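Atp-dependent DNA ligase (Psychromonas sp., PDB 4D05) probably seals breaks in DNA by joining adjacent strand ends, using ATP to form an enzyme-adenylate intermediate. Local coordinates at residues W34-L39 with F53-T59; A183-L189 with A201-N206. All blocks are in the same frame, centred on the assembly; numbering follows the deposited sequence.

Contact 1: W34-L39 with F53-T59; sequences WNGHQL and FIASFPT
Trp34, ending strand 30-34, reaches across as a t rotamer. Its NE1 donates a hydrogen bond to Pro58 O (2.8 Å), while one indole face takes the edge of Phe57 in a T-shaped pair, six-membered ring and phenyl centroids 5.1 Å apart, planes at 75°. Trp34 CZ3 meets Ile54 CB at 3.8 Å. Asn35 then holds the beta-hairpin connection between antiparallel strands 30-34 and 39-40: its OD1 accepts from His37 N (Asx turn) and Gln38 N (Asx motif), both at 3.0 Å, and Asn35 N donates a hydrogen bond to Gln38 O (3.1 Å). Gly36, at phi/psi 111/-17, has CA 3.3 Å from Thr59 O; a CB would clash there and jam against Asn35 O. Leu39 (m, t) packs CD1 on Ile54 CG2 (4.0 Å) and Phe53 CE2 (4.1 Å). A type I turn, Ile54 to Phe57, closes through Phe57 N to Ile54 O (3.0 Å). Strand-end side chains and hairpin connection thus pack on helix 51-54 and that turn, beside strands 62-67 and 126-128 and helix 107-121.

Contact 2: A183-L189 with A201-N206; sequences ATVIAYL and AILVKN. With SO4 (sulfate ion), chain E.
Leu189 (m, t) lays CD1 over Ala201 CB at 4.0 Å and Leu203 CG at 4.1 Å, on the sheet face it shares with Thr184, Ala187 and Lys205. The two strands run antiparallel, axes 4.3 Å apart at closest and N-to-C directions at 144°. Thr184 with Lys205, Ala187 with Leu203 and Leu189 with Ala201 are hydrogen-bonded pairs; Ala183 with Asn206, Val185 with Val204 and Tyr188 with Ile202 are non-hydrogen-bonded. Thr184 N to Lys205 O and Lys205 N to Thr184 O are both 2.9 Å. A classic beta bulge shifts the register by one: Ile186, at phi/psi -117/-19, and Ala187 both face Leu203, whose O accepts from Ile186 N (2.9 Å) and weakly from Ala187 N (3.4 Å). Such a bulge accentuates strand twist, consistent with coiling around the five-stranded OB-fold barrel expected of this family. Ala183, Val185, Ile202 and Val204 make the other face a buried apolar layer, Ala183 CB meeting Val204 CG2 at 3.7 Å. The Thr184 and Lys205 face is more exposed: Lys205, all t, extends NZ to sulfate O4 (2.9 Å), an ion probably from the crystallisation liquor. Within the antiparallel sheet, strand 211-214 flanks 199-206 and strand 232-237 flanks 179-190.

Overall arrangement
The two contacts sit on opposite sides of the chain's centre, 51 Å apart between their own centres and about 35 Å between nearest atoms, so neither touches the other. Contact 1 belongs to the ATP-dependent ligase domain, the part that holds AMP through residues such as Lys26, Glu65 and Lys174; even so, the side chain of Leu39 stays about 14 Å from the nucleotide, and the contact is structural packing away from the pocket. Contact 2 builds the hairpin of strands 179-190 and 199-206, in the OB-like domain, which follows in sequence. The pair thus marks the two-domain layout of a minimal DNA ligase, with the AMP pocket in the first domain.

Contact 1: W34-L39 with F53-T59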
loop_
_atom_site.group_PDB
_atom_site.type_symbol
_atom_site.label_atom_id
_atom_site.label_comp_id
_atom_site.label_asym_id
_atom_site.label_seq_id
_atom_site.Cartn_x
_atom_site.Cartn_y
_atom_site.Cartn_z
ATOM N N TRP A 34 9.869 -10.444 11.926
ATOM C CA TRP A 34 11.005 -11.015 12.654
ATOM C C TRP A 34 10.572 -11.381 14.039
ATOM O O TRP A 34 10.158 -10.536 14.828
ATOM C CB TRP A 34 12.143 -10.007 12.708
ATOM C CG TRP A 34 13.292 -10.351 13.599
ATOM C CD1 TRP A 34 13.545 -9.816 14.817
ATOM C CD2 TRP A 34 14.360 -11.274 13.338
ATOM N NE1 TRP A 34 14.702 -10.335 15.341
ATOM C CE2 TRP A 34 15.227 -11.233 14.452
ATOM C CE3 TRP A 34 14.674 -12.117 12.278
ATOM C CZ2 TRP A 34 16.370 -12.012 14.531
ATOM C CZ3 TRP A 34 15.808 -12.879 12.355
ATOM C CH2 TRP A 34 16.644 -12.827 13.474
ATOM N N ASN A 35 10.653 -12.681 14.348
ATOM C CA ASN A 35 10.138 -13.134 15.610
ATOM C C ASN A 35 11.200 -13.214 16.698
ATOM O O ASN A 35 10.918 -13.728 17.778
ATOM C CB ASN A 35 9.411 -14.477 15.465
ATOM C CG ASN A 35 10.337 -15.635 15.140
ATOM O OD1 ASN A 35 11.515 -15.463 15.007
ATOM N ND2 ASN A 35 9.772 -16.832 15.032
ATOM N N GLY A 36 12.408 -12.742 16.392
ATOM C CA GLY A 36 13.540 -12.833 17.288
ATOM C C GLY A 36 14.621 -13.789 16.827
ATOM O O GLY A 36 15.749 -13.712 17.287
ATOM N N HIS A 37 14.291 -14.667 15.885
ATOM C CA HIS A 37 15.298 -15.575 15.328
ATOM C C HIS A 37 15.125 -15.933 13.849
ATOM O O HIS A 37 16.029 -16.508 13.262
ATOM C CB HIS A 37 15.416 -16.865 16.162
ATOM C CG HIS A 37 14.149 -17.662 16.239
ATOM N ND1 HIS A 37 13.161 -17.418 17.167
ATOM C CD2 HIS A 37 13.729 -18.730 15.523
ATOM C CE1 HIS A 37 12.175 -18.275 17.004
ATOM N NE2 HIS A 37 12.500 -19.087 16.012
ATOM N N GLN A 38 13.990 -15.585 13.247
ATOM C CA GLN A 38 13.742 -15.885 11.835
ATOM C C GLN A 38 12.744 -14.854 11.282
ATOM O O GLN A 38 11.990 -14.223 12.057
ATOM C CB GLN A 38 13.224 -17.299 11.635
ATOM C CG GLN A 38 11.870 -17.498 12.229
ATOM C CD GLN A 38 11.493 -18.957 12.555
ATOM O OE1 GLN A 38 10.440 -19.198 13.161
ATOM N NE2 GLN A 38 12.340 -19.915 12.190
ATOM N N LEU A 39 12.742 -14.726 9.969
ATOM C CA LEU A 39 11.830 -13.853 9.238
ATOM C C LEU A 39 10.692 -14.687 8.661
ATOM O O LEU A 39 10.938 -15.727 8.036
ATOM C CB LEU A 39 12.570 -13.140 8.089
ATOM C CG LEU A 39 13.622 -12.136 8.535
ATOM C CD1 LEU A 39 14.514 -11.727 7.382
ATOM C CD2 LEU A 39 12.949 -10.910 9.136
ATOM N N PHE A 53 22.783 -12.476 6.884
ATOM C CA PHE A 53 21.800 -11.392 6.727
ATOM C C PHE A 53 21.161 -11.038 8.077
ATOM O O PHE A 53 20.978 -9.872 8.399
ATOM C CB PHE A 53 20.724 -11.812 5.732
ATOM C CG PHE A 53 19.754 -10.712 5.388
ATOM C CD1 PHE A 53 20.068 -9.779 4.383
ATOM C CD2 PHE A 53 18.534 -10.608 6.039
ATOM C CE1 PHE A 53 19.175 -8.757 4.086
ATOM C CE2 PHE A 53 17.659 -9.586 5.725
ATOM C CZ PHE A 53 17.986 -8.667 4.754
ATOM N N ILE A 54 20.862 -12.054 8.881
ATOM C CA ILE A 54 20.132 -11.837 10.133
ATOM C C ILE A 54 21.030 -11.882 11.378
ATOM O O ILE A 54 20.568 -11.604 12.476
ATOM C CB ILE A 54 19.032 -12.875 10.316
ATOM C CG1 ILE A 54 19.650 -14.278 10.439
ATOM C CG2 ILE A 54 17.965 -12.777 9.174
ATOM C CD1 ILE A 54 18.641 -15.373 10.852
ATOM N N ALA A 55 22.301 -12.243 11.210
ATOM C CA ALA A 55 23.169 -12.525 12.353
ATOM C C ALA A 55 23.252 -11.423 13.414
ATOM O O ALA A 55 23.356 -11.720 14.612
ATOM C CB ALA A 55 24.562 -12.862 11.875
ATOM N N SER A 56 23.229 -10.168 12.968
ATOM C CA SER A 56 23.380 -9.044 13.873
ATOM C C SER A 56 22.074 -8.603 14.542
ATOM O O SER A 56 22.080 -7.780 15.448
ATOM C CB SER A 56 23.925 -7.860 13.085
ATOM O OG SER A 56 22.904 -7.429 12.172
ATOM N N PHE A 57 20.947 -9.093 14.044
ATOM C CA PHE A 57 19.645 -8.566 14.454
ATOM C C PHE A 57 19.420 -8.782 15.948
ATOM O O PHE A 57 19.816 -9.816 16.509
ATOM C CB PHE A 57 18.489 -9.256 13.699
ATOM C CG PHE A 57 18.351 -8.869 12.237
ATOM C CD1 PHE A 57 19.311 -8.103 11.570
ATOM C CD2 PHE A 57 17.237 -9.289 11.550
ATOM C CE1 PHE A 57 19.144 -7.789 10.217
ATOM C CE2 PHE A 57 17.048 -9.007 10.217
ATOM C CZ PHE A 57 18.004 -8.237 9.529
ATOM N N PRO A 58 18.777 -7.824 16.604
ATOM C CA PRO A 58 18.375 -7.985 18.005
ATOM C C PRO A 58 17.223 -8.991 18.115
ATOM O O PRO A 58 16.620 -9.325 17.105
ATOM C CB PRO A 58 17.899 -6.587 18.386
ATOM C CG PRO A 58 17.373 -6.028 17.117
ATOM C CD PRO A 58 18.303 -6.552 16.040
ATOM N N THR A 59 16.953 -9.496 19.310
ATOM C CA THR A 59 15.924 -10.503 19.468
ATOM C C THR A 59 14.541 -9.875 19.667
ATOM O O THR A 59 13.526 -10.574 19.714
ATOM C CB THR A 59 16.261 -11.547 20.546
ATOM O OG1 THR A 59 16.675 -10.888 21.731
ATOM C CG2 THR A 59 17.414 -12.448 20.072
#

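Contact 2: A183-L189 with A201-N206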
loop_
_atom_site.group_PDB
_atom_site.type_symbol
_atom_site.label_atom_id
_atom_site.label_comp_id
_atom_site.label_asym_id
_atom_site.label_seq_id
_atom_site.Cartn_x
_atom_site.Cartn_y
_atom_site.Cartn_z
ATOM N N ALA A 183 -15.644 -3.488 -11.987
ATOM C CA ALA A 183 -17.095 -3.373 -12.113
ATOM C C ALA A 183 -17.505 -3.911 -13.463
ATOM O O ALA A 183 -16.683 -4.002 -14.374
ATOM C CB ALA A 183 -17.551 -1.932 -11.995
ATOM N N THR A 184 -18.794 -4.213 -13.601
ATOM C CA THR A 184 -19.322 -4.733 -14.855
ATOM C C THR A 184 -20.058 -3.624 -15.605
ATOM O O THR A 184 -20.877 -2.922 -15.019
ATOM C CB THR A 184 -20.278 -5.907 -14.577
ATOM O OG1 THR A 184 -19.554 -6.966 -13.956
ATOM C CG2 THR A 184 -20.937 -6.430 -15.858
ATOM N N VAL A 185 -19.764 -3.463 -16.895
ATOM C CA VAL A 185 -20.457 -2.472 -17.698
ATOM C C VAL A 185 -21.884 -2.972 -17.928
ATOM O O VAL A 185 -22.066 -4.096 -18.401
ATOM C CB VAL A 185 -19.788 -2.271 -19.076
ATOM C CG1 VAL A 185 -20.562 -1.233 -19.900
ATOM C CG2 VAL A 185 -18.345 -1.836 -18.890
ATOM N N ILE A 186 -22.894 -2.157 -17.613
ATOM C CA ILE A 186 -24.279 -2.622 -17.784
ATOM C C ILE A 186 -25.090 -1.829 -18.795
ATOM O O ILE A 186 -26.093 -2.340 -19.294
ATOM C CB ILE A 186 -25.059 -2.705 -16.430
ATOM C CG1 ILE A 186 -25.252 -1.322 -15.769
ATOM C CG2 ILE A 186 -24.318 -3.588 -15.430
ATOM C CD1 ILE A 186 -26.184 -1.351 -14.570
ATOM N N ALA A 187 -24.653 -0.614 -19.128
ATOM C CA ALA A 187 -25.368 0.192 -20.120
ATOM C C ALA A 187 -24.482 1.321 -20.618
ATOM O O ALA A 187 -23.483 1.688 -19.972
ATOM C CB ALA A 187 -26.618 0.768 -19.508
ATOM N N TYR A 188 -24.864 1.854 -21.777
ATOM C CA TYR A 188 -24.263 3.068 -22.315
ATOM C C TYR A 188 -25.173 4.270 -22.102
ATOM O O TYR A 188 -26.407 4.153 -22.108
ATOM C CB TYR A 188 -24.033 2.950 -23.814
ATOM C CG TYR A 188 -23.142 1.829 -24.251
ATOM C CD1 TYR A 188 -22.016 1.474 -23.533
ATOM C CD2 TYR A 188 -23.432 1.126 -25.410
ATOM C CE1 TYR A 188 -21.187 0.444 -23.964
ATOM C CE2 TYR A 188 -22.622 0.107 -25.855
ATOM C CZ TYR A 188 -21.492 -0.221 -25.134
ATOM O OH TYR A 188 -20.692 -1.228 -25.594
ATOM N N LEU A 189 -24.538 5.437 -21.969
ATOM C CA LEU A 189 -25.236 6.716 -21.928
ATOM C C LEU A 189 -24.733 7.508 -23.126
ATOM O O LEU A 189 -23.612 8.008 -23.107
ATOM C CB LEU A 189 -24.941 7.469 -20.617
ATOM C CG LEU A 189 -25.431 6.755 -19.345
ATOM C CD1 LEU A 189 -25.019 7.497 -18.070
ATOM C CD2 LEU A 189 -26.925 6.544 -19.345
ATOM N N ALA A 201 -20.985 8.341 -21.464
ATOM C CA ALA A 201 -20.592 7.691 -20.234
ATOM C C ALA A 201 -21.055 6.267 -20.259
ATOM O O ALA A 201 -21.834 5.880 -21.130
ATOM C CB ALA A 201 -21.203 8.431 -19.025
ATOM N N ILE A 202 -20.564 5.484 -19.298
ATOM C CA ILE A 202 -21.081 4.138 -19.066
ATOM C C ILE A 202 -21.725 4.070 -17.706
ATOM O O ILE A 202 -21.400 4.869 -16.808
ATOM C CB ILE A 202 -20.004 3.048 -19.171
ATOM C CG1 ILE A 202 -18.870 3.317 -18.170
ATOM C CG2 ILE A 202 -19.449 2.972 -20.590
ATOM C CD1 ILE A 202 -17.732 2.296 -18.181
ATOM N N LEU A 203 -22.635 3.123 -17.552
ATOM C CA LEU A 203 -23.116 2.756 -16.233
ATOM C C LEU A 203 -22.478 1.417 -15.893
ATOM O O LEU A 203 -22.467 0.517 -16.712
ATOM C CB LEU A 203 -24.616 2.608 -16.229
ATOM C CG LEU A 203 -25.429 3.887 -16.231
ATOM C CD1 LEU A 203 -26.915 3.461 -16.334
ATOM C CD2 LEU A 203 -25.178 4.786 -15.006
ATOM N N VAL A 204 -21.933 1.308 -14.686
ATOM C CA VAL A 204 -21.313 0.069 -14.236
ATOM C C VAL A 204 -21.925 -0.349 -12.913
ATOM O O VAL A 204 -22.473 0.476 -12.201
ATOM C CB VAL A 204 -19.788 0.191 -14.086
ATOM C CG1 VAL A 204 -19.163 0.642 -15.394
ATOM C CG2 VAL A 204 -19.396 1.134 -12.928
ATOM N N LYS A 205 -21.808 -1.632 -12.589
ATOM C CA LYS A 205 -22.189 -2.130 -11.280
ATOM C C LYS A 205 -20.973 -2.817 -10.667
ATOM O O LYS A 205 -20.398 -3.744 -11.262
ATOM C CB LYS A 205 -23.368 -3.089 -11.369
ATOM C CG LYS A 205 -23.876 -3.559 -10.023
ATOM C CD LYS A 205 -25.181 -4.352 -10.177
ATOM C CE LYS A 205 -25.759 -4.802 -8.856
ATOM N NZ LYS A 205 -27.050 -5.564 -9.049
ATOM N N ASN A 206 -20.554 -2.332 -9.506
ATOM C CA ASN A 206 -19.305 -2.797 -8.924
ATOM C C ASN A 206 -19.510 -3.982 -7.999
ATOM O O ASN A 206 -20.639 -4.504 -7.853
ATOM C CB ASN A 206 -18.517 -1.654 -8.247
ATOM C CG ASN A 206 -19.127 -1.190 -6.929
ATOM O OD1 ASN A 206 -20.075 -1.782 -6.415
ATOM N ND2 ASN A 206 -18.579 -0.109 -6.376
HETATM S S SO4 E . -29.894 -3.305 -8.895
HETATM O O1 SO4 E . -28.811 -3.270 -7.904
HETATM O O2 SO4 E . -31.098 -3.843 -8.245
HETATM O O3 SO4 E . -30.140 -1.964 -9.483
HETATM O O4 SO4 E . -29.475 -4.228 -9.951
HETATM O O HOH W 1 -18.832 -6.657 -11.141
#